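Local coordinates for protein putrescine aminotransferase (Halomonas elongata DSM 2581, PDB 6GWI) that probably transfers amino groups from amines such as putrescine to carbonyl acceptors, using pyridoxal-5'-phosphate as cofactor, as a class-III aminotransferase, at residues A97-D102 / V329-L334; T123-V128 / Q141-R146; M127-W132 / P175-I180; H179-Y184 / A202-E207; A241-L246 / Y274-D279. One frame throughout, in Å; residues are numbered along the deposited sequence.

Contact 1 (A97-D102 / V329-L334); sequences AEKLCD and VALKNL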
# COMPACT_ATOMS: atom_id res chain seq x y z
N ALA B 97 4.93 13.75 -11.62
CA ALA B 97 6.10 13.04 -12.14
C ALA B 97 7.12 14.02 -12.71
O ALA B 97 8.33 13.83 -12.55
CB ALA B 97 5.66 12.03 -13.20
N GLU B 98 6.66 15.06 -13.41
CA GLU B 98 7.58 16.07 -13.91
C GLU B 98 8.33 16.73 -12.76
O GLU B 98 9.56 16.76 -12.74
CB GLU B 98 6.81 17.12 -14.72
CG GLU B 98 7.68 18.26 -15.24
CD GLU B 98 6.89 19.33 -15.97
OE1 GLU B 98 5.68 19.48 -15.68
OE2 GLU B 98 7.47 20.01 -16.83
N LYS B 99 7.59 17.25 -11.78
CA LYS B 99 8.21 17.95 -10.66
C LYS B 99 9.17 17.04 -9.90
O LYS B 99 10.28 17.44 -9.56
CB LYS B 99 7.13 18.49 -9.73
CG LYS B 99 7.63 19.41 -8.63
CD LYS B 99 8.10 20.73 -9.22
CE LYS B 99 8.36 21.76 -8.14
NZ LYS B 99 8.91 23.01 -8.73
N LEU B 100 8.74 15.80 -9.64
CA LEU B 100 9.56 14.88 -8.86
C LEU B 100 10.87 14.57 -9.57
O LEU B 100 11.95 14.60 -8.96
CB LEU B 100 8.80 13.58 -8.61
CG LEU B 100 8.14 13.36 -7.25
CD1 LEU B 100 7.44 12.01 -7.28
CD2 LEU B 100 9.15 13.44 -6.11
N CYS B 101 10.80 14.24 -10.85
CA CYS B 101 12.00 13.87 -11.59
C CYS B 101 12.92 15.07 -11.78
O CYS B 101 14.14 14.90 -11.84
CB CYS B 101 11.60 13.25 -12.93
SG CYS B 101 10.63 11.72 -12.72
N ASP B 102 12.36 16.28 -11.86
CA ASP B 102 13.19 17.47 -11.92
C ASP B 102 13.96 17.68 -10.62
O ASP B 102 15.08 18.21 -10.65
CB ASP B 102 12.34 18.69 -12.24
CG ASP B 102 11.75 18.65 -13.65
OD1 ASP B 102 12.04 17.68 -14.38
OD2 ASP B 102 11.00 19.58 -14.01
N VAL B 329 -2.06 16.80 -4.04
CA VAL B 329 -1.55 17.27 -2.75
C VAL B 329 -0.03 17.17 -2.70
O VAL B 329 0.64 18.08 -2.21
CB VAL B 329 -2.22 16.47 -1.62
CG1 VAL B 329 -1.45 16.63 -0.31
CG2 VAL B 329 -3.64 16.94 -1.43
N ALA B 330 0.53 16.05 -3.15
CA ALA B 330 1.98 15.91 -3.17
C ALA B 330 2.63 16.99 -4.03
O ALA B 330 3.64 17.58 -3.64
CB ALA B 330 2.35 14.51 -3.68
N LEU B 331 2.07 17.24 -5.21
CA LEU B 331 2.61 18.28 -6.08
C LEU B 331 2.64 19.63 -5.37
O LEU B 331 3.64 20.35 -5.42
CB LEU B 331 1.78 18.37 -7.36
CG LEU B 331 2.17 19.49 -8.34
CD1 LEU B 331 3.59 19.29 -8.85
CD2 LEU B 331 1.18 19.54 -9.49
N LYS B 332 1.54 19.99 -4.72
CA LYS B 332 1.49 21.28 -4.04
C LYS B 332 2.48 21.32 -2.88
O LYS B 332 3.13 22.34 -2.64
CB LYS B 332 0.07 21.57 -3.54
CG LYS B 332 -0.16 23.01 -3.11
CD LYS B 332 0.04 23.96 -4.29
CE LYS B 332 -0.83 25.20 -4.20
NZ LYS B 332 -0.42 26.23 -5.19
N ASN B 333 2.61 20.20 -2.16
CA ASN B 333 3.59 20.11 -1.08
C ASN B 333 5.00 20.36 -1.59
O ASN B 333 5.75 21.15 -1.01
CB ASN B 333 3.48 18.74 -0.41
CG ASN B 333 4.53 18.53 0.66
OD1 ASN B 333 4.49 19.15 1.72
ND2 ASN B 333 5.46 17.62 0.39
N LEU B 334 5.38 19.71 -2.69
CA LEU B 334 6.71 19.93 -3.26
C LEU B 334 6.89 21.38 -3.69
O LEU B 334 7.95 21.98 -3.46
CB LEU B 334 6.96 18.99 -4.44
CG LEU B 334 6.91 17.49 -4.15
CD1 LEU B 334 7.11 16.72 -5.44
CD2 LEU B 334 7.95 17.11 -3.11
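Lys99 and Leu100 of helix 91-103 meet Leu331 and Leu334 of helix 324-339 in a helix-helix contact of the class-III aminotransferase fold, partly buried and apolar across the interface. The two segments run at 40° to each other with axes 10.0 Å apart at closest approach, a spacing that leaves side chains rather than backbones to meet. No hydrogen bond links the segments. Lys99 contributes its aliphatic stem: with CG anti to the backbone N (chi1 -172°), it crosses Leu331 at about a right angle, and its NZ travels on to a salt bridge with Glu338, one turn beyond Leu334. Leu100 and Leu334 are both buried, cross at a similar angle, and both rest on Phe262. Ala97 and Glu98, by contrast, pack on His14 and Leu10 of the second subunit. The nearest carbons are Lys99 CB and Leu331 CD1 at 3.7 Å; deeper in, Leu100 CD2 stands 3.9 Å from Leu334 CD1.

Contact 2 (T123-V128 / Q141-R146); sequences TVLRMV and QWIIGR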
# COMPACT_ATOMS: atom_id res chain seq x y z
N THR B 123 7.73 -2.79 -5.29
CA THR B 123 8.02 -2.39 -6.66
C THR B 123 9.52 -2.50 -6.95
O THR B 123 9.94 -3.04 -7.97
CB THR B 123 7.53 -0.96 -6.90
OG1 THR B 123 6.17 -0.85 -6.47
CG2 THR B 123 7.64 -0.57 -8.36
N VAL B 124 10.34 -1.98 -6.03
CA VAL B 124 11.79 -2.09 -6.15
C VAL B 124 12.19 -3.55 -6.36
O VAL B 124 12.99 -3.86 -7.25
CB VAL B 124 12.47 -1.50 -4.90
CG1 VAL B 124 13.91 -2.00 -4.78
CG2 VAL B 124 12.42 0.01 -4.93
N LEU B 125 11.67 -4.45 -5.52
CA LEU B 125 12.12 -5.84 -5.57
C LEU B 125 11.78 -6.48 -6.90
O LEU B 125 12.61 -7.17 -7.50
CB LEU B 125 11.51 -6.62 -4.41
CG LEU B 125 11.95 -8.07 -4.22
CD1 LEU B 125 13.46 -8.20 -4.26
CD2 LEU B 125 11.43 -8.61 -2.89
N ARG B 126 10.55 -6.27 -7.39
CA ARG B 126 10.17 -6.86 -8.67
C ARG B 126 10.92 -6.20 -9.82
O ARG B 126 11.31 -6.88 -10.78
CB ARG B 126 8.66 -6.74 -8.89
CG ARG B 126 7.83 -7.59 -7.94
CD ARG B 126 6.36 -7.60 -8.34
NE ARG B 126 6.11 -8.42 -9.52
CZ ARG B 126 4.99 -8.38 -10.24
NH1 ARG B 126 4.02 -7.55 -9.91
NH2 ARG B 126 4.85 -9.17 -11.30
N MET B 127 11.15 -4.89 -9.74
CA MET B 127 11.90 -4.21 -10.78
C MET B 127 13.34 -4.72 -10.84
O MET B 127 13.88 -4.95 -11.93
CB MET B 127 11.89 -2.70 -10.55
CG MET B 127 10.67 -1.99 -11.06
SD MET B 127 10.83 -0.21 -10.82
CE MET B 127 9.34 0.37 -11.62
N VAL B 128 13.97 -4.89 -9.68
CA VAL B 128 15.36 -5.33 -9.64
C VAL B 128 15.51 -6.70 -10.28
O VAL B 128 16.39 -6.92 -11.11
CB VAL B 128 15.87 -5.32 -8.18
CG1 VAL B 128 17.16 -6.12 -8.05
CG2 VAL B 128 16.09 -3.89 -7.72
N GLN B 141 19.87 -12.54 -8.36
CA GLN B 141 18.60 -12.39 -7.67
C GLN B 141 18.73 -11.85 -6.25
O GLN B 141 17.79 -11.25 -5.72
CB GLN B 141 17.89 -13.75 -7.57
CG GLN B 141 17.68 -14.48 -8.86
CD GLN B 141 17.11 -15.86 -8.63
OE1 GLN B 141 15.94 -16.12 -8.92
NE2 GLN B 141 17.93 -16.76 -8.10
N TRP B 142 19.88 -12.07 -5.62
CA TRP B 142 20.02 -11.78 -4.20
C TRP B 142 20.03 -10.28 -3.93
O TRP B 142 20.66 -9.50 -4.66
CB TRP B 142 21.29 -12.41 -3.64
CG TRP B 142 21.15 -13.87 -3.33
CD1 TRP B 142 21.29 -14.91 -4.20
CD2 TRP B 142 20.82 -14.45 -2.06
NE1 TRP B 142 21.09 -16.11 -3.55
CE2 TRP B 142 20.80 -15.85 -2.23
CE3 TRP B 142 20.56 -13.93 -0.79
CZ2 TRP B 142 20.52 -16.73 -1.19
CZ3 TRP B 142 20.28 -14.80 0.25
CH2 TRP B 142 20.26 -16.19 0.04
N ILE B 143 19.31 -9.88 -2.89
CA ILE B 143 19.30 -8.50 -2.41
C ILE B 143 20.03 -8.49 -1.07
O ILE B 143 19.71 -9.29 -0.18
CB ILE B 143 17.87 -7.95 -2.24
CG1 ILE B 143 17.01 -8.26 -3.46
CG2 ILE B 143 17.91 -6.45 -1.96
CD1 ILE B 143 17.40 -7.52 -4.70
N ILE B 144 20.99 -7.59 -0.92
CA ILE B 144 21.70 -7.42 0.34
C ILE B 144 21.15 -6.18 1.03
O ILE B 144 21.29 -5.06 0.52
CB ILE B 144 23.21 -7.32 0.15
CG1 ILE B 144 23.75 -8.58 -0.53
CG2 ILE B 144 23.89 -7.09 1.48
CD1 ILE B 144 25.16 -8.44 -1.05
N GLY B 145 20.50 -6.38 2.18
CA GLY B 145 20.17 -5.31 3.08
C GLY B 145 21.05 -5.32 4.32
O GLY B 145 22.07 -6.01 4.38
N ARG B 146 20.63 -4.55 5.31
CA ARG B 146 21.38 -4.45 6.55
C ARG B 146 20.50 -4.83 7.74
O ARG B 146 19.28 -4.61 7.73
CB ARG B 146 21.93 -3.03 6.75
CG ARG B 146 22.86 -2.58 5.63
CD ARG B 146 23.43 -1.19 5.85
NE ARG B 146 22.39 -0.18 6.04
CZ ARG B 146 22.62 1.13 6.08
NH1 ARG B 146 23.85 1.60 5.94
NH2 ARG B 146 21.61 1.97 6.26
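Leu125 and Val128 press helix 117-134 onto Ile143 of strand 142-146, a helix-on-sheet contact in the alpha/beta domain of this pyridoxal-phosphate aminotransferase. The strand is an inner member of a parallel sheet, and the helix begins at the cofactor-binding residues Gly117 and Ser118, so the contact packs the body of that helix on the sheet; the Leu125 side chain itself lies about 12 Å from bound cofactor. Direction of packing follows from the neighbours: Ile143 faces helix 117-134, while Trp142 and Ile144, before and after it, touch helix 194-212 on the other face of the sheet. Three side chains carry the contact, all of them buried. Leu125 and Val128 are three residues apart, hence on one flank of the helix, and Ile143 reaches both with successive atoms of its longer branch. That branch points anti to the carbonyl carbon (chi1 -47°), which sends CG1 and CD1 out to the helix. Ile143 and Val128 approach tip to tip, Ile143 CD1 to Val128 CG1 at 3.6 Å. Leu125 comes in aslant instead, its CD1 methyl against the stem of the branch. Val128 also touches Ala218 and Ala219 of the adjacent strand 217-222. The distance from Leu125 CD1 is 3.6 Å to Ile143 CG1 and 4.0 Å to Ile143 CD1.

Contact 3 (M127-W132 / P175-I180); sequences MVRRYW and PGIAHI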
# COMPACT_ATOMS: atom_id res chain seq x y z
N MET B 127 11.15 -4.89 -9.74
CA MET B 127 11.90 -4.21 -10.78
C MET B 127 13.34 -4.72 -10.84
O MET B 127 13.88 -4.95 -11.93
CB MET B 127 11.89 -2.70 -10.55
CG MET B 127 10.67 -1.99 -11.06
SD MET B 127 10.83 -0.21 -10.82
CE MET B 127 9.34 0.37 -11.62
N VAL B 128 13.97 -4.89 -9.68
CA VAL B 128 15.36 -5.33 -9.64
C VAL B 128 15.51 -6.70 -10.28
O VAL B 128 16.39 -6.92 -11.11
CB VAL B 128 15.87 -5.32 -8.18
CG1 VAL B 128 17.16 -6.12 -8.05
CG2 VAL B 128 16.09 -3.89 -7.72
N ARG B 129 14.63 -7.63 -9.91
CA ARG B 129 14.76 -9.00 -10.38
C ARG B 129 14.29 -9.15 -11.82
O ARG B 129 14.87 -9.93 -12.58
CB ARG B 129 14.01 -9.93 -9.42
CG ARG B 129 14.80 -10.17 -8.12
CD ARG B 129 14.02 -10.82 -6.96
NE ARG B 129 14.94 -11.19 -5.88
CZ ARG B 129 14.60 -11.84 -4.76
NH1 ARG B 129 13.34 -12.21 -4.55
NH2 ARG B 129 15.52 -12.12 -3.86
N ARG B 130 13.28 -8.38 -12.21
CA ARG B 130 12.89 -8.33 -13.62
C ARG B 130 14.02 -7.76 -14.46
O ARG B 130 14.30 -8.26 -15.56
CB ARG B 130 11.62 -7.49 -13.76
CG ARG B 130 11.14 -7.27 -15.19
CD ARG B 130 10.72 -8.57 -15.89
NE ARG B 130 10.09 -8.27 -17.18
CZ ARG B 130 9.95 -9.14 -18.18
NH1 ARG B 130 10.39 -10.39 -18.06
NH2 ARG B 130 9.36 -8.76 -19.31
N TYR B 131 14.70 -6.72 -13.96
CA TYR B 131 15.80 -6.10 -14.69
C TYR B 131 16.85 -7.14 -15.08
O TYR B 131 17.20 -7.28 -16.25
CB TYR B 131 16.42 -5.00 -13.84
CG TYR B 131 17.70 -4.44 -14.40
CD1 TYR B 131 17.69 -3.50 -15.42
CD2 TYR B 131 18.93 -4.87 -13.93
CE1 TYR B 131 18.86 -2.99 -15.94
CE2 TYR B 131 20.10 -4.37 -14.44
CZ TYR B 131 20.06 -3.44 -15.44
OH TYR B 131 21.24 -2.94 -15.95
N TRP B 132 17.38 -7.86 -14.09
CA TRP B 132 18.46 -8.79 -14.37
C TRP B 132 17.99 -9.95 -15.23
O TRP B 132 18.77 -10.46 -16.05
CB TRP B 132 19.07 -9.29 -13.06
CG TRP B 132 19.88 -8.23 -12.39
CD1 TRP B 132 19.61 -7.61 -11.20
CD2 TRP B 132 21.10 -7.64 -12.88
NE1 TRP B 132 20.58 -6.68 -10.92
CE2 TRP B 132 21.50 -6.68 -11.93
CE3 TRP B 132 21.88 -7.84 -14.02
CZ2 TRP B 132 22.66 -5.91 -12.09
CZ3 TRP B 132 23.03 -7.08 -14.18
CH2 TRP B 132 23.40 -6.12 -13.22
N PRO B 175 12.33 -15.16 -0.72
CA PRO B 175 13.68 -15.74 -0.80
C PRO B 175 14.71 -14.77 -1.35
O PRO B 175 14.39 -13.79 -2.02
CB PRO B 175 13.49 -16.93 -1.75
CG PRO B 175 12.04 -17.24 -1.70
CD PRO B 175 11.36 -15.92 -1.54
N GLY B 176 15.97 -15.06 -1.05
CA GLY B 176 17.07 -14.37 -1.68
C GLY B 176 17.42 -13.01 -1.12
O GLY B 176 17.89 -12.15 -1.86
N ILE B 177 17.21 -12.80 0.18
CA ILE B 177 17.60 -11.56 0.85
C ILE B 177 18.65 -11.89 1.90
O ILE B 177 18.39 -12.71 2.80
CB ILE B 177 16.41 -10.86 1.53
CG1 ILE B 177 15.18 -10.81 0.62
CG2 ILE B 177 16.82 -9.46 1.99
CD1 ILE B 177 15.40 -10.11 -0.67
N ALA B 178 19.80 -11.24 1.83
CA ALA B 178 20.84 -11.34 2.85
C ALA B 178 20.94 -10.03 3.62
O ALA B 178 20.42 -9.00 3.20
CB ALA B 178 22.19 -11.70 2.22
N HIS B 179 21.60 -10.09 4.77
CA HIS B 179 21.73 -8.93 5.65
C HIS B 179 23.14 -8.83 6.22
O HIS B 179 23.67 -9.80 6.75
CB HIS B 179 20.70 -9.00 6.78
CG HIS B 179 19.29 -8.90 6.29
ND1 HIS B 179 18.53 -10.01 5.98
CD2 HIS B 179 18.51 -7.82 6.02
CE1 HIS B 179 17.34 -9.62 5.56
NE2 HIS B 179 17.30 -8.30 5.58
N ILE B 180 23.73 -7.64 6.08
CA ILE B 180 25.05 -7.36 6.63
C ILE B 180 24.89 -6.44 7.84
O ILE B 180 23.80 -5.93 8.12
CB ILE B 180 25.99 -6.73 5.58
CG1 ILE B 180 25.43 -5.39 5.10
CG2 ILE B 180 26.19 -7.68 4.41
CD1 ILE B 180 26.32 -4.65 4.12
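Arg129 points the edge of its guanidinium at the backbone carbonyl of Pro175, and both terminal nitrogens turn to that one oxygen. The stronger bond runs from Arg129 NH2 to Pro175 O, 2.7 Å long with an N-H...O angle of 156°; the oxygen lies only 9° out of the guanidinium plane, and the donor sits in the carbonyl plane on a lone pair. A weak second bond, Arg129 NH1 to Pro175 O at 3.2 Å, completes the fork. The chain is extended from CG to NE, which carries the group far enough from the helix to bridge a gap of 10.5 Å between Arg129 CA and Gly176 CA. Gly176 leaves room for it, since a beta carbon there would fall about 2.5 Å from Arg129 NH2. Obliquely to the guanidinium, Ile177 CD1 lies 3.8 Å from NH2. Arg129 NE bonds to Gln141 O, so the group is held from two sides. A leucine in place of Arg129 would probably leave the carbonyls of Pro175 and Gln141 without these donors. Pro175 also packs on Cys173 of the second subunit. The bond ties helix 117-134 to the backbone leading into strand 177-180, part of the helix-on-sheet packing of the alpha/beta PLP-binding domain.

Contact 4 (H179-Y184 / A202-E207); sequences HIRQPY and AEALEE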
# COMPACT_ATOMS: atom_id res chain seq x y z
N HIS B 179 21.60 -10.09 4.77
CA HIS B 179 21.73 -8.93 5.65
C HIS B 179 23.14 -8.83 6.22
O HIS B 179 23.67 -9.80 6.75
CB HIS B 179 20.70 -9.00 6.78
CG HIS B 179 19.29 -8.90 6.29
ND1 HIS B 179 18.53 -10.01 5.98
CD2 HIS B 179 18.51 -7.82 6.02
CE1 HIS B 179 17.34 -9.62 5.56
NE2 HIS B 179 17.30 -8.30 5.58
N ILE B 180 23.73 -7.64 6.08
CA ILE B 180 25.05 -7.36 6.63
C ILE B 180 24.89 -6.44 7.84
O ILE B 180 23.80 -5.93 8.12
CB ILE B 180 25.99 -6.73 5.58
CG1 ILE B 180 25.43 -5.39 5.10
CG2 ILE B 180 26.19 -7.68 4.41
CD1 ILE B 180 26.32 -4.65 4.12
N ARG B 181 25.99 -6.22 8.55
CA ARG B 181 25.97 -5.43 9.77
C ARG B 181 25.67 -3.97 9.46
O ARG B 181 25.88 -3.47 8.35
CB ARG B 181 27.32 -5.55 10.48
CG ARG B 181 28.48 -4.97 9.67
CD ARG B 181 29.82 -5.30 10.30
NE ARG B 181 29.92 -4.83 11.68
CZ ARG B 181 30.97 -5.06 12.47
NH1 ARG B 181 32.00 -5.76 12.02
NH2 ARG B 181 30.98 -4.60 13.71
N GLN B 182 25.15 -3.25 10.50
CA GLN B 182 24.73 -1.87 10.36
C GLN B 182 25.83 -0.92 10.82
O GLN B 182 26.56 -1.22 11.77
CB GLN B 182 23.46 -1.60 11.17
CG GLN B 182 23.60 -1.95 12.65
CD GLN B 182 22.45 -1.43 13.49
OE1 GLN B 182 21.68 -0.57 13.07
NE2 GLN B 182 22.34 -1.94 14.71
N PRO B 183 25.97 0.26 10.20
CA PRO B 183 27.03 1.20 10.62
C PRO B 183 26.65 2.01 11.86
O PRO B 183 26.63 3.24 11.86
CB PRO B 183 27.20 2.08 9.37
CG PRO B 183 25.84 2.10 8.74
CD PRO B 183 25.25 0.73 9.00
N TYR B 184 26.36 1.30 12.96
CA TYR B 184 25.93 1.90 14.22
C TYR B 184 27.11 1.95 15.18
O TYR B 184 27.34 1.02 15.95
CB TYR B 184 24.77 1.10 14.80
CG TYR B 184 24.18 1.65 16.09
CD1 TYR B 184 24.36 2.97 16.46
CD2 TYR B 184 23.42 0.83 16.92
CE1 TYR B 184 23.80 3.46 17.63
CE2 TYR B 184 22.86 1.31 18.08
CZ TYR B 184 23.06 2.62 18.43
OH TYR B 184 22.50 3.09 19.60
N ALA B 202 31.49 -1.07 5.63
CA ALA B 202 31.48 -1.10 4.17
C ALA B 202 32.11 -2.38 3.65
O ALA B 202 31.64 -2.96 2.66
CB ALA B 202 32.22 0.12 3.61
N GLU B 203 33.20 -2.84 4.28
CA GLU B 203 33.83 -4.08 3.84
C GLU B 203 32.91 -5.28 4.05
O GLU B 203 33.02 -6.28 3.33
CB GLU B 203 35.15 -4.30 4.59
CG GLU B 203 35.89 -5.58 4.21
CD GLU B 203 36.07 -5.76 2.71
OE1 GLU B 203 36.13 -4.74 1.99
OE2 GLU B 203 36.15 -6.92 2.25
N ALA B 204 31.99 -5.19 5.01
CA ALA B 204 31.01 -6.26 5.21
C ALA B 204 30.18 -6.48 3.95
O ALA B 204 29.79 -7.62 3.67
CB ALA B 204 30.11 -5.94 6.39
N LEU B 205 29.88 -5.42 3.20
CA LEU B 205 29.16 -5.57 1.95
C LEU B 205 29.96 -6.41 0.96
O LEU B 205 29.44 -7.36 0.36
CB LEU B 205 28.84 -4.20 1.35
CG LEU B 205 28.18 -4.25 -0.03
CD1 LEU B 205 26.84 -4.99 0.04
CD2 LEU B 205 27.99 -2.85 -0.59
N GLU B 206 31.24 -6.06 0.76
CA GLU B 206 32.08 -6.85 -0.14
C GLU B 206 32.13 -8.30 0.31
O GLU B 206 32.05 -9.22 -0.52
CB GLU B 206 33.49 -6.26 -0.20
CG GLU B 206 34.46 -7.11 -1.01
CD GLU B 206 35.60 -6.30 -1.59
OE1 GLU B 206 36.19 -5.48 -0.86
OE2 GLU B 206 35.91 -6.49 -2.79
N GLU B 207 32.27 -8.54 1.62
CA GLU B 207 32.31 -9.90 2.13
C GLU B 207 31.04 -10.65 1.75
O GLU B 207 31.10 -11.80 1.30
CB GLU B 207 32.50 -9.89 3.64
CG GLU B 207 33.81 -9.28 4.12
CD GLU B 207 33.83 -9.03 5.61
OE1 GLU B 207 33.15 -9.77 6.36
OE2 GLU B 207 34.53 -8.08 6.05
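The flat group at the centre here is the peptide unit joining Ala204 to Leu205, with the side chain of Ile180 lying over one of its faces. Ile180 CG2 is 3.7 Å from Ala204 O, and Ile180 CD1 lies over the N and CA of Leu205. Arg181 offers its aliphatic stem, Arg181 CG lying 3.8 Å from Ala204 CB. Ile180 holds CG1 between its backbone N and carbonyl carbon (chi1 62°), the crowded position, and from there CD1 extends along the peptide to reach Leu205 CB at 3.8 Å. In the fold this is helix 194-212 covering the end of strand 177-180, an outer strand of the parallel sheet, with the two backbones as close as 6.2 Å between Ile180 CA and Ala204 CA. So near an approach suits alanine, whose lone methyl meets Arg181. An alanine in place of Ile180 would probably open a gap over the peptide and leave Leu205 CB without its methyl neighbour. Past the strand, Gln182 bonds to Glu188, Gln226 and Asn148, and Pro183 centres an inverse gamma turn. Leu205 continues inward to Ile144 on the neighbouring strand and Leu246 on helix 238-248.

Contact 5 (A241-L246 / Y274-D279); sequences AVKKVL and YGLEPD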
# COMPACT_ATOMS: atom_id res chain seq x y z
N ALA B 241 33.36 4.60 1.40
CA ALA B 241 33.87 3.24 1.27
C ALA B 241 32.85 2.33 0.59
O ALA B 241 33.23 1.44 -0.19
CB ALA B 241 34.26 2.70 2.64
N VAL B 242 31.55 2.52 0.86
CA VAL B 242 30.54 1.73 0.16
C VAL B 242 30.61 1.98 -1.34
O VAL B 242 30.52 1.05 -2.15
CB VAL B 242 29.13 2.02 0.71
CG1 VAL B 242 28.07 1.37 -0.17
CG2 VAL B 242 28.99 1.54 2.15
N LYS B 243 30.76 3.25 -1.74
CA LYS B 243 30.88 3.57 -3.15
C LYS B 243 32.07 2.85 -3.77
O LYS B 243 32.02 2.44 -4.94
CB LYS B 243 31.01 5.08 -3.35
CG LYS B 243 29.78 5.87 -2.96
CD LYS B 243 29.76 7.25 -3.62
CE LYS B 243 30.82 8.17 -3.03
NZ LYS B 243 30.64 9.58 -3.50
N LYS B 244 33.14 2.69 -3.00
CA LYS B 244 34.31 1.97 -3.49
C LYS B 244 33.98 0.52 -3.79
O LYS B 244 34.38 -0.02 -4.83
CB LYS B 244 35.43 2.08 -2.45
CG LYS B 244 36.84 1.84 -2.97
CD LYS B 244 37.89 2.50 -2.07
CE LYS B 244 37.99 1.84 -0.70
NZ LYS B 244 38.53 0.45 -0.77
N VAL B 245 33.20 -0.12 -2.91
CA VAL B 245 32.83 -1.52 -3.09
C VAL B 245 31.91 -1.69 -4.30
O VAL B 245 32.10 -2.59 -5.12
CB VAL B 245 32.17 -2.06 -1.80
CG1 VAL B 245 31.55 -3.44 -2.02
CG2 VAL B 245 33.18 -2.10 -0.67
N LEU B 246 30.89 -0.83 -4.40
CA LEU B 246 29.91 -0.96 -5.48
C LEU B 246 30.54 -0.75 -6.85
O LEU B 246 30.06 -1.31 -7.85
CB LEU B 246 28.78 0.05 -5.28
CG LEU B 246 27.97 -0.13 -4.00
CD1 LEU B 246 26.99 1.02 -3.86
CD2 LEU B 246 27.25 -1.46 -3.97
N TYR B 274 25.20 12.32 0.71
CA TYR B 274 26.36 11.45 0.69
C TYR B 274 26.90 11.22 -0.72
O TYR B 274 27.76 10.36 -0.90
CB TYR B 274 26.01 10.10 1.33
CG TYR B 274 25.69 10.18 2.81
CD1 TYR B 274 26.70 10.28 3.76
CD2 TYR B 274 24.37 10.16 3.25
CE1 TYR B 274 26.40 10.34 5.11
CE2 TYR B 274 24.06 10.23 4.59
CZ TYR B 274 25.08 10.32 5.52
OH TYR B 274 24.77 10.39 6.86
N GLY B 275 26.39 11.94 -1.71
CA GLY B 275 26.90 11.83 -3.06
C GLY B 275 26.71 10.48 -3.72
O GLY B 275 27.60 10.02 -4.45
N LEU B 276 25.58 9.83 -3.48
CA LEU B 276 25.28 8.56 -4.10
C LEU B 276 24.49 8.75 -5.39
O LEU B 276 23.81 9.76 -5.59
CB LEU B 276 24.48 7.66 -3.16
CG LEU B 276 24.95 7.50 -1.72
CD1 LEU B 276 23.94 6.66 -0.95
CD2 LEU B 276 26.33 6.87 -1.65
N GLU B 277 24.59 7.76 -6.28
CA GLU B 277 23.79 7.70 -7.50
C GLU B 277 23.05 6.37 -7.49
O GLU B 277 23.51 5.38 -8.09
CB GLU B 277 24.61 7.85 -8.78
CG GLU B 277 23.72 8.10 -9.99
CD GLU B 277 24.35 7.67 -11.30
OE1 GLU B 277 25.58 7.50 -11.33
OE2 GLU B 277 23.61 7.48 -12.28
N PRO B 278 21.92 6.29 -6.80
CA PRO B 278 21.17 5.04 -6.77
C PRO B 278 20.51 4.76 -8.11
O PRO B 278 20.29 5.65 -8.94
CB PRO B 278 20.12 5.27 -5.67
CG PRO B 278 19.97 6.74 -5.60
CD PRO B 278 21.32 7.31 -5.91
N ASP B 279 20.25 3.48 -8.35
CA ASP B 279 19.48 3.07 -9.51
C ASP B 279 17.99 3.15 -9.26
O ASP B 279 17.21 3.36 -10.19
CB ASP B 279 19.90 1.65 -9.92
CG ASP B 279 21.36 1.58 -10.33
OD1 ASP B 279 21.68 2.07 -11.43
OD2 ASP B 279 22.18 1.08 -9.54
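Lys243 and Leu276 mark the nearest backbone approach, 7.6 Å between their CA atoms, where helix 238-248 passes an irregular loop that leads from helix 270-273 into strand 280-283. Most of what crosses this distance belongs to Lys243. Its stem lies aslant to Leu276, with Lys243 CG 3.8 Å from Leu276 CD2 and Lys243 CD 4.0 Å from the same methyl. A bend at chi3 (-70°) then turns the ammonium toward the loop, where Lys243 NZ donates a hydrogen bond to Gly275 O over 3.2 Å. The donor stands well above the carbonyl plane, 44° out of it, and so misses the lone pairs. Tyr274 starts toward the helix, but its ring leads away to meet that of Trp239, with planes at about 45°. On the inner side, Leu246 touches Leu253 of strand 252-255, and so does Pro278 from the loop, which brings both segments to the same strand of the central sheet. Lys243 and Gly275 are exposed whereas Leu276 is buried. The chemistry is thus mixed: an alkyl stem lies against the leucine, and a single off-plane bond from a charged amine reaches a backbone oxygen. Such a bond at the protein surface is likely to add modestly to the hold and to compete with water.

Contact 1 opens at 97-102 and, closing only at 329-334, joins helix 91-103 to helix 324-339, so the other four all fall within its span. Contacts 2 and 3 leave from overlapping parts of helix 117-134 and share Met127 and Val128; contact 2 ends on strand 142-146, contact 3 at the start of strand 177-180, and these parallel neighbours bond through Ile143 O and Ala178 N. Contact 4 starts at the end of strand 177-180, sharing His179 and Ile180 with contact 3, and closes on helix 194-212. Contact 5 follows in series, joining helix 238-248 to the loop at 274-279. Ala202 against Ala241 and Leu205 against Leu246 tie contacts 4 and 5 on one side of the sheet.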